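Local atomic coordinates of hypothetical acetyltransferase (Deinococcus radiodurans, PDB entry 3S6F), a protein that binds coenzyme A and, as a member of the GNAT family, probably transfers an acetyl group from acetyl-CoA to an amine substrate. Residues V49-R54 with L99-D104; V64-D69 with A74-L79. All coordinates share one frame; numbering follows the deposited sequence. Where two conformers were deposited one is given.

Contact 1: residues V49-R54 with L99-D104; sequences VFVLAR and LTELGD
Val49, at the start of strand 49-54, meets the last turn of helix 90-102 through Glu101 and Leu102. Val49 CB lies 4.0 Å from Glu101 CB. Both methyls touch Glu101, and CG2 alone goes on to Leu102. CG1 stays over the Glu101 backbone, 4.1 Å from the carbonyl O of Glu101. With CG1 anti to the carbonyl carbon (chi1 -62°), CG2 falls between the backbone N and that carbon and rests 3.7 Å from Leu102 CD2 and 3.9 Å from Leu102 CG. The leucine meets it with CG and the CD2 branch, at a slant. Two residues along, Val51 adds a looser touch, its CG2 4.3 Å from CG of Glu101. Glu101 thus contributes the aliphatic part of its chain, which is bent at CB-CG (chi2 -55°); no hydrogen bond links the two segments. Val98, Leu94 and Arg97 of the same helix continue the cover over Val49 and Val51. Gly103, with positive phi, ends the helix, and its carbonyl O is hydrogen-bonded to Arg135 of the second subunit. The arrangement is helix-on-sheet packing of an alpha/beta fold, here the helix that follows the CoA-binding strand in GNAT acetyltransferases, laid across the sheet's valine-bearing face.

Contact 2: residues V64-D69 with A74-L79; sequences VNALSD and ASIPLL. With COA (coenzyme A), chain B.
Asn65 and Leu78 join the two antiparallel strands where their pairing is interrupted. Asn65 N donates to Leu78 O at 3.2 Å, while the amide oxygen OD1 turns back to accept a weak, bent bond from Leu78 N (3.0 Å, 130° at the hydrogen). With CG placed between backbone N and carbonyl carbon (chi1 69°), the amide stands over the Pro77 ring, whose CD lies 3.6 Å from Asn65 OD1. Replaced by alanine, Asn65 would lose its amide, which would probably leave Leu78 N without this acceptor and open a gap beside the proline. Asn65 O, buried without a hydrogen-bond partner, is approached by C-H groups, among them Ile76 CG2 at 3.4 Å. Further along, Leu67 and Ser75 form a hydrogen-bonded pair: Leu67 N to Ser75 O is short at 2.8 Å and nearly straight, and Ser75 N returns to Leu67 O at 2.9 Å. Leu67 CG packs on Pro77 CG, and in the conformer given Ser75 OG is hydrogen-bonded to Ser75 OG of the second subunit. On the other face, Val64 CG2 meets Ile76 CG2 at 3.6 Å, beneath Val98 and Met95 of helix 90-102. Beyond the interruption, Leu79 O accepts a bond from coenzyme A N4P at 2.9 Å. A broken strand that offers its backbone to the pantetheine arm is the hallmark of the GNAT acetyl-CoA site.

In the fold
Contacts 1 and 2, with centres 9 Å apart, share one sheet and one helix. Strands 49-54 and 60-68 are neighbours, probably hydrogen-bonded from Val49 O to Ala66 N (2.9 Å) and from Val51 N to Val64 O (3.0 Å). The end of helix 90-102 spans both: Leu102 CD2, used in contact 1, also lies 3.7 Å from Ala74 CB of contact 2. Coenzyme A belongs to contact 2, through Leu79; in contact 1 the side chain of Val51 is about 12 Å from the bound coenzyme A. The beginning of the same helix serves the ligand, Gly91 N and Ser92 OG being hydrogen-bonded to coenzyme A, whereas its far end, packed in contact 1, faces the second subunit.

Contact 1: residues V49-R54 with L99-D104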
ATOM      1  N   VAL A  49       5.375  -5.312   7.825  1.00  7.51           N
ATOM      2  CA  VAL A  49       6.748  -5.776   7.973  1.00  8.04           C
ATOM      3  C   VAL A  49       7.658  -4.593   7.709  1.00  7.37           C
ATOM      4  O   VAL A  49       7.276  -3.594   7.068  1.00  7.48           O
ATOM      5  CB  VAL A  49       7.104  -6.966   7.032  1.00  8.57           C
ATOM      6  CG1 VAL A  49       6.249  -8.215   7.317  1.00 11.07           C
ATOM      7  CG2 VAL A  49       7.041  -6.540   5.567  1.00  9.90           C
ATOM      8  N   PHE A  50       8.891  -4.714   8.152  1.00  7.39           N
ATOM      9  CA  PHE A  50       9.921  -3.707   7.896  1.00  7.34           C
ATOM     10  C   PHE A  50      11.282  -4.346   8.038  1.00  7.35           C
ATOM     11  O   PHE A  50      11.403  -5.434   8.617  1.00  8.27           O
ATOM     12  CB  PHE A  50       9.774  -2.479   8.826  1.00  7.37           C
ATOM     13  CG  PHE A  50       9.915  -2.822  10.265  1.00  7.42           C
ATOM     14  CD1 PHE A  50      11.160  -2.886  10.882  1.00  9.04           C
ATOM     15  CD2 PHE A  50       8.795  -3.101  11.035  1.00  8.95           C
ATOM     16  CE1 PHE A  50      11.281  -3.213  12.215  1.00  9.74           C
ATOM     17  CE2 PHE A  50       8.932  -3.430  12.371  1.00  9.68           C
ATOM     18  CZ  PHE A  50      10.177  -3.484  12.954  1.00  9.73           C
ATOM     19  N   VAL A  51      12.302  -3.657   7.517  1.00  7.76           N
ATOM     20  CA  VAL A  51      13.690  -4.075   7.689  1.00  7.65           C
ATOM     21  C   VAL A  51      14.518  -2.858   8.096  1.00  7.40           C
ATOM     22  O   VAL A  51      14.359  -1.805   7.491  1.00  8.24           O
ATOM     23  CB  VAL A  51      14.301  -4.732   6.430  1.00  8.11           C
ATOM     24  CG1 VAL A  51      15.678  -5.340   6.733  1.00  9.52           C
ATOM     25  CG2 VAL A  51      13.372  -5.805   5.842  1.00  9.70           C
ATOM     26  N   LEU A  52      15.339  -3.014   9.117  1.00  7.61           N
ATOM     27  CA  LEU A  52      16.283  -2.018   9.587  1.00  8.32           C
ATOM     28  C   LEU A  52      17.708  -2.475   9.345  1.00  8.25           C
ATOM     29  O   LEU A  52      18.020  -3.642   9.568  1.00 10.63           O
ATOM     30  CB  LEU A  52      16.123  -1.803  11.115  1.00  8.30           C
ATOM     31  CG  LEU A  52      14.706  -1.572  11.628  1.00  9.11           C
ATOM     32  CD1 LEU A  52      14.692  -1.360  13.137  1.00 10.78           C
ATOM     33  CD2 LEU A  52      14.039  -0.380  10.914  1.00 10.11           C
ATOM     34  N   ALA A  53      18.559  -1.526   8.974  1.00  8.62           N
ATOM     35  CA  ALA A  53      20.004  -1.705   8.856  1.00  9.38           C
ATOM     36  C   ALA A  53      20.653  -0.869   9.943  1.00 10.23           C
ATOM     37  O   ALA A  53      20.360   0.319  10.042  1.00 10.20           O
ATOM     38  CB  ALA A  53      20.481  -1.250   7.482  1.00 10.90           C
ATOM     39  N   ARG A  54      21.472  -1.510  10.779  1.00 10.56           N
ATOM     40  CA  ARG A  54      22.034  -0.887  11.978  1.00 11.50           C
ATOM     41  C   ARG A  54      23.553  -1.024  11.998  1.00 12.15           C
ATOM     42  O   ARG A  54      24.095  -2.068  11.655  1.00 13.35           O
ATOM     43  CB  ARG A  54      21.468  -1.544  13.246  1.00 11.79           C
ATOM     44  CG  ARG A  54      19.943  -1.483  13.301  1.00 11.94           C
ATOM     45  CD  ARG A  54      19.388  -2.110  14.570  1.00 13.27           C
ATOM     46  NE  ARG A  54      19.613  -1.293  15.741  1.00 12.93           N
ATOM     47  CZ  ARG A  54      19.341  -1.654  16.977  1.00 11.96           C
ATOM     48  NH1 ARG A  54      18.951  -2.875  17.255  1.00 13.05           N
ATOM     49  NH2 ARG A  54      19.500  -0.785  17.941  1.00 14.24           N
ATOM     50  N   LEU A  99      11.104  -7.659   0.480  1.00  9.63           N
ATOM     51  CA  LEU A  99      10.353  -8.532  -0.411  1.00 10.47           C
ATOM     52  C   LEU A  99      10.336  -9.961   0.146  1.00 10.91           C
ATOM     53  O   LEU A  99       9.299 -10.625   0.103  1.00 11.98           O
ATOM     54  CB  LEU A  99      10.895  -8.458  -1.848  1.00 11.01           C
ATOM     55  CG  LEU A  99      10.689  -7.121  -2.546  1.00 11.24           C
ATOM     56  CD1 LEU A  99      11.512  -7.057  -3.837  1.00 14.05           C
ATOM     57  CD2 LEU A  99       9.226  -6.843  -2.804  1.00 11.58           C
ATOM     58  N   THR A 100      11.430 -10.402   0.737  1.00 11.25           N
ATOM     59  CA  THR A 100      11.467 -11.705   1.404  1.00 11.77           C
ATOM     60  C   THR A 100      10.477 -11.733   2.571  1.00 11.25           C
ATOM     61  O   THR A 100       9.714 -12.711   2.750  1.00 12.69           O
ATOM     62  CB  THR A 100      12.868 -12.049   1.860  1.00 12.70           C
ATOM     63  OG1 THR A 100      13.699 -12.175   0.689  1.00 15.31           O
ATOM     64  CG2 THR A 100      12.896 -13.327   2.710  1.00 16.16           C
ATOM     65  N   GLU A 101      10.428 -10.676   3.373  1.00 10.51           N
ATOM     66  CA  GLU A 101       9.485 -10.631   4.511  1.00 10.36           C
ATOM     67  C   GLU A 101       8.036 -10.664   4.077  1.00 10.01           C
ATOM     68  O   GLU A 101       7.180 -11.248   4.734  1.00 12.19           O
ATOM     69  CB  GLU A 101       9.724  -9.443   5.405  1.00 10.72           C
ATOM     70  CG  GLU A 101      11.050  -9.407   6.128  1.00 11.97           C
ATOM     71  CD  GLU A 101      11.296 -10.651   6.925  1.00 12.56           C
ATOM     72  OE1 GLU A 101      10.457 -10.941   7.797  1.00 12.63           O
ATOM     73  OE2 GLU A 101      12.301 -11.320   6.709  1.00 15.04           O
ATOM     74  N   LEU A 102       7.742 -10.033   2.943  1.00  9.97           N
ATOM     75  CA  LEU A 102       6.389  -9.970   2.421  1.00  9.82           C
ATOM     76  C   LEU A 102       5.899 -11.290   1.870  1.00 11.05           C
ATOM     77  O   LEU A 102       4.693 -11.560   1.882  1.00 11.47           O
ATOM     78  CB  LEU A 102       6.280  -8.901   1.327  1.00  9.68           C
ATOM     79  CG  LEU A 102       6.246  -7.462   1.840  1.00  8.60           C
ATOM     80  CD1 LEU A 102       6.458  -6.492   0.706  1.00  9.61           C
ATOM     81  CD2 LEU A 102       4.956  -7.198   2.623  1.00  9.51           C
ATOM     82  N   GLY A 103       6.804 -12.099   1.342  1.00 11.65           N
ATOM     83  CA  GLY A 103       6.447 -13.320   0.657  1.00 13.30           C
ATOM     84  C   GLY A 103       5.981 -13.085  -0.781  1.00 13.71           C
ATOM     85  O   GLY A 103       5.996 -11.984  -1.318  1.00 14.99           O
ATOM     86  N   ASP A 104       5.553 -14.151  -1.454  1.00 15.31           N
ATOM     87  CA  ASP A 104       5.291 -14.096  -2.900  0.50 15.33           C
ATOM     88  C   ASP A 104       3.874 -13.663  -3.275  1.00 14.80           C
ATOM     89  O   ASP A 104       3.279 -14.174  -4.196  1.00 14.82           O
ATOM     90  CB  ASP A 104       5.658 -15.426  -3.560  0.50 17.27           C
ATOM     91  CG  ASP A 104       7.171 -15.625  -3.674  0.50 19.88           C
ATOM     92  OD1 ASP A 104       7.941 -14.634  -3.616  0.50 20.29           O
ATOM     93  OD2 ASP A 104       7.554 -16.783  -3.878  0.50 24.19           O
TER

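Contact 2: residues V64-D69 with A74-L79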
ATOM      1  N   VAL A  64      13.258   0.292   5.556  1.00  7.40           N
ATOM      2  CA  VAL A  64      12.167   0.176   4.582  1.00  6.88           C
ATOM      3  C   VAL A  64      10.971  -0.384   5.336  1.00  7.32           C
ATOM      4  O   VAL A  64      11.127  -1.257   6.205  1.00  7.48           O
ATOM      5  CB  VAL A  64      12.567  -0.721   3.404  1.00  6.92           C
ATOM      6  CG1 VAL A  64      12.949  -2.139   3.844  1.00  9.07           C
ATOM      7  CG2 VAL A  64      11.520  -0.749   2.318  1.00  8.61           C
ATOM      8  N   ASN A  65       9.773   0.082   5.005  1.00  6.76           N
ATOM      9  CA  ASN A  65       8.562  -0.480   5.584  1.00  6.81           C
ATOM     10  C   ASN A  65       7.616  -0.958   4.500  1.00  7.32           C
ATOM     11  O   ASN A  65       7.759  -0.621   3.324  1.00  7.80           O
ATOM     12  CB  ASN A  65       7.851   0.495   6.543  1.00  7.47           C
ATOM     13  CG  ASN A  65       7.219   1.700   5.837  1.00  7.11           C
ATOM     14  OD1 ASN A  65       7.720   2.155   4.816  1.00  8.34           O
ATOM     15  ND2 ASN A  65       6.168   2.250   6.457  1.00  8.90           N
ATOM     16  N   ALA A  66       6.586  -1.703   4.914  1.00  6.80           N
ATOM     17  CA  ALA A  66       5.610  -2.214   3.971  1.00  6.83           C
ATOM     18  C   ALA A  66       4.264  -2.380   4.664  1.00  7.11           C
ATOM     19  O   ALA A  66       4.178  -2.795   5.836  1.00  8.18           O
ATOM     20  CB  ALA A  66       6.044  -3.527   3.327  1.00  8.64           C
ATOM     21  N   LEU A  67       3.226  -2.125   3.884  1.00  7.10           N
ATOM     22  CA  LEU A  67       1.833  -2.437   4.220  1.00  7.03           C
ATOM     23  C   LEU A  67       1.476  -3.705   3.480  1.00  7.35           C
ATOM     24  O   LEU A  67       1.957  -3.928   2.366  1.00  7.89           O
ATOM     25  CB  LEU A  67       0.916  -1.302   3.752  1.00  7.53           C
ATOM     26  CG  LEU A  67       1.390   0.127   4.056  1.00  7.89           C
ATOM     27  CD1 LEU A  67       0.385   1.130   3.467  1.00  9.90           C
ATOM     28  CD2 LEU A  67       1.673   0.387   5.543  1.00  9.27           C
ATOM     29  N   SER A  68       0.613  -4.552   4.042  1.00  7.21           N
ATOM     30  CA  SER A  68       0.265  -5.799   3.383  1.00  7.09           C
ATOM     31  C   SER A  68      -1.041  -6.353   3.937  1.00  7.61           C
ATOM     32  O   SER A  68      -1.355  -6.131   5.108  1.00  8.63           O
ATOM     33  CB  SER A  68       1.377  -6.826   3.661  1.00  7.89           C
ATOM     34  OG  SER A  68       1.117  -8.016   2.944  1.00  8.79           O
ATOM     35  N   ASP A  69      -1.769  -7.122   3.112  1.00  7.32           N
ATOM     36  CA  ASP A  69      -2.865  -7.939   3.598  1.00  7.06           C
ATOM     37  C   ASP A  69      -2.478  -9.415   3.756  1.00  8.25           C
ATOM     38  O   ASP A  69      -3.304 -10.192   4.185  1.00  8.40           O
ATOM     39  CB  ASP A  69      -4.135  -7.766   2.751  1.00  7.48           C
ATOM     40  CG  ASP A  69      -4.013  -8.186   1.308  1.00  7.39           C
ATOM     41  OD1 ASP A  69      -3.092  -8.991   0.973  1.00  8.04           O
ATOM     42  OD2 ASP A  69      -4.833  -7.668   0.498  1.00  7.95           O
ATOM     43  N   ALA A  74       0.647  -5.821  -1.290  1.00  7.58           N
ATOM     44  CA  ALA A  74       1.495  -5.074  -0.414  1.00  7.80           C
ATOM     45  C   ALA A  74       1.949  -3.798  -1.103  1.00  7.82           C
ATOM     46  O   ALA A  74       1.993  -3.695  -2.331  1.00  8.17           O
ATOM     47  CB  ALA A  74       2.699  -5.897   0.032  1.00  9.07           C
ATOM     48  N   SER A  75       2.294  -2.791  -0.304  0.54  7.56           N
ATOM     49  CA  SER A  75       2.928  -1.601  -0.831  0.54  7.74           C
ATOM     50  C   SER A  75       4.025  -1.122   0.096  0.54  7.69           C
ATOM     51  O   SER A  75       4.011  -1.379   1.295  0.54  8.48           O
ATOM     52  CB  SER A  75       1.923  -0.483  -1.070  0.54  7.42           C
ATOM     53  OG  SER A  75       1.408   0.010   0.178  0.54  9.63           O
ATOM     54  N   ILE A  76       4.977  -0.395  -0.481  1.00  7.29           N
ATOM     55  CA  ILE A  76       6.206   0.025   0.208  1.00  7.54           C
ATOM     56  C   ILE A  76       6.219   1.544   0.331  1.00  7.35           C
ATOM     57  O   ILE A  76       6.577   2.219  -0.625  1.00  8.70           O
ATOM     58  CB  ILE A  76       7.457  -0.502  -0.504  1.00  8.05           C
ATOM     59  CG1 ILE A  76       7.395  -2.091  -0.505  1.00 11.08           C
ATOM     60  CG2 ILE A  76       8.735   0.011   0.180  1.00  8.79           C
ATOM     61  CD1 ILE A  76       8.426  -2.812  -1.339  1.00 12.46           C
ATOM     62  N   PRO A  77       5.771   2.101   1.470  1.00  7.44           N
ATOM     63  CA  PRO A  77       5.694   3.554   1.554  1.00  7.71           C
ATOM     64  C   PRO A  77       7.017   4.291   1.585  1.00  7.45           C
ATOM     65  O   PRO A  77       7.129   5.372   1.007  1.00  9.75           O
ATOM     66  CB  PRO A  77       4.893   3.783   2.862  1.00  8.72           C
ATOM     67  CG  PRO A  77       4.108   2.516   3.058  1.00  8.67           C
ATOM     68  CD  PRO A  77       5.055   1.444   2.581  1.00  7.86           C
ATOM     69  N   LEU A  78       7.969   3.760   2.346  1.00  7.35           N
ATOM     70  CA  LEU A  78       9.219   4.452   2.675  1.00  7.82           C
ATOM     71  C   LEU A  78      10.413   3.552   2.499  1.00  7.37           C
ATOM     72  O   LEU A  78      10.410   2.405   2.956  1.00  8.04           O
ATOM     73  CB  LEU A  78       9.194   4.957   4.121  1.00  9.12           C
ATOM     74  CG  LEU A  78       8.070   5.895   4.546  1.00  9.48           C
ATOM     75  CD1 LEU A  78       8.075   6.041   6.074  1.00 11.14           C
ATOM     76  CD2 LEU A  78       8.156   7.256   3.832  1.00 11.86           C
ATOM     77  N   LEU A  79      11.466   4.093   1.902  1.00  7.40           N
ATOM     78  CA  LEU A  79      12.784   3.478   1.798  1.00  7.95           C
ATOM     79  C   LEU A  79      13.794   4.602   1.947  1.00  7.65           C
ATOM     80  O   LEU A  79      13.752   5.561   1.173  1.00  9.37           O
ATOM     81  CB  LEU A  79      12.960   2.781   0.446  1.00  8.47           C
ATOM     82  CG  LEU A  79      14.374   2.290   0.105  1.00  9.06           C
ATOM     83  CD1 LEU A  79      14.781   1.113   0.989  1.00 10.28           C
ATOM     84  CD2 LEU A  79      14.481   1.963  -1.383  1.00 10.48           C
TER
HETATM   85  N1A COA B 200      18.840  10.035  -8.724  0.50 19.17           N
HETATM   86  C2A COA B 200      19.512   9.209  -9.600  0.50 18.02           C
HETATM   87  N3A COA B 200      19.916   7.942  -9.245  0.50 17.18           N
HETATM   88  C4A COA B 200      19.656   7.519  -7.982  0.50 14.87           C
HETATM   89  C5A COA B 200      19.007   8.345  -7.070  0.50 17.28           C
HETATM   90  C6A COA B 200      18.568   9.611  -7.453  0.50 19.22           C
HETATM   91  N6A COA B 200      17.903  10.419  -6.619  0.50 20.54           N
HETATM   92  N7A COA B 200      18.900   7.651  -5.905  0.50 16.85           N
HETATM   93  C8A COA B 200      19.475   6.443  -6.081  0.50 15.64           C
HETATM   94  N9A COA B 200      19.951   6.344  -7.358  0.50 15.18           N
HETATM   95  C1B COA B 200      20.599   5.187  -7.972  0.50 14.74           C
HETATM   96  C2B COA B 200      22.025   5.490  -8.415  0.50 14.37           C
HETATM   97  O2B COA B 200      22.234   4.714  -9.555  0.50 16.48           O
HETATM   98  C3B COA B 200      22.912   4.959  -7.299  0.50 13.59           C
HETATM   99  O3B COA B 200      24.228   4.630  -7.708  0.50 14.42           O
HETATM  100  P3B COA B 200      25.446   5.679  -7.476  0.50 15.64           P
HETATM  101  O7A COA B 200      25.070   6.934  -8.223  0.50 17.04           O
HETATM  102  O8A COA B 200      25.557   5.942  -5.995  0.50 15.62           O
HETATM  103  O9A COA B 200      26.663   4.988  -8.042  0.50 19.60           O
HETATM  104  C4B COA B 200      22.087   3.751  -6.885  0.50 11.99           C
HETATM  105  O4B COA B 200      20.729   4.142  -7.039  0.50 13.84           O
HETATM  106  C5B COA B 200      22.347   3.308  -5.457  0.50 10.82           C
HETATM  107  O5B COA B 200      21.818   2.007  -5.279  0.50  9.28           O
HETATM  108  P1A COA B 200      22.108   1.274  -3.869  0.50 11.56           P
HETATM  109  O1A COA B 200      21.546  -0.095  -4.020  0.50 11.15           O
HETATM  110  O2A COA B 200      23.537   1.411  -3.432  0.50 11.63           O
HETATM  111  O3A COA B 200      21.116   2.088  -2.921  0.50 10.54           O
HETATM  112  P2A COA B 200      21.460   3.207  -1.822  0.50 11.05           P
HETATM  113  O4A COA B 200      22.334   4.246  -2.414  0.50 10.89           O
HETATM  114  O5A COA B 200      21.925   2.509  -0.592  0.50 11.37           O
HETATM  115  O6A COA B 200      19.985   3.735  -1.555  0.50 11.13           O
HETATM  116  CBP COA B 200      18.115   5.126  -2.085  0.50 10.60           C
HETATM  117  CCP COA B 200      19.158   4.167  -2.635  0.50 10.04           C
HETATM  118  CDP COA B 200      17.292   4.412  -0.996  0.50 12.12           C
HETATM  119  CEP COA B 200      17.169   5.544  -3.233  0.50 11.66           C
HETATM  120  CAP COA B 200      18.888   6.335  -1.526  0.50 11.19           C
HETATM  121  OAP COA B 200      19.428   7.118  -2.575  0.50 12.80           O
HETATM  122  C9P COA B 200      17.985   7.210  -0.690  0.50 13.54           C
HETATM  123  O9P COA B 200      17.793   6.945   0.597  0.50  7.74           O
HETATM  124  N8P COA B 200      17.423   8.287  -1.221  0.50 12.74           N
HETATM  125  C7P COA B 200      16.543   9.162  -0.454  0.50 13.36           C
HETATM  126  C6P COA B 200      15.140   8.587  -0.218  0.50 13.04           C
HETATM  127  C5P COA B 200      14.578   8.027  -1.494  0.50 14.26           C
HETATM  128  O5P COA B 200      14.636   8.693  -2.531  0.50 15.80           O
HETATM  129  N4P COA B 200      14.024   6.809  -1.400  0.50 15.49           N
HETATM  130  C3P COA B 200      13.225   6.223  -2.449  0.50 18.50           C
HETATM  131  C2P COA B 200      11.761   6.287  -2.016  0.50 22.34           C
HETATM  132  S1P COA B 200      11.085   7.982  -2.014  0.50 29.05           S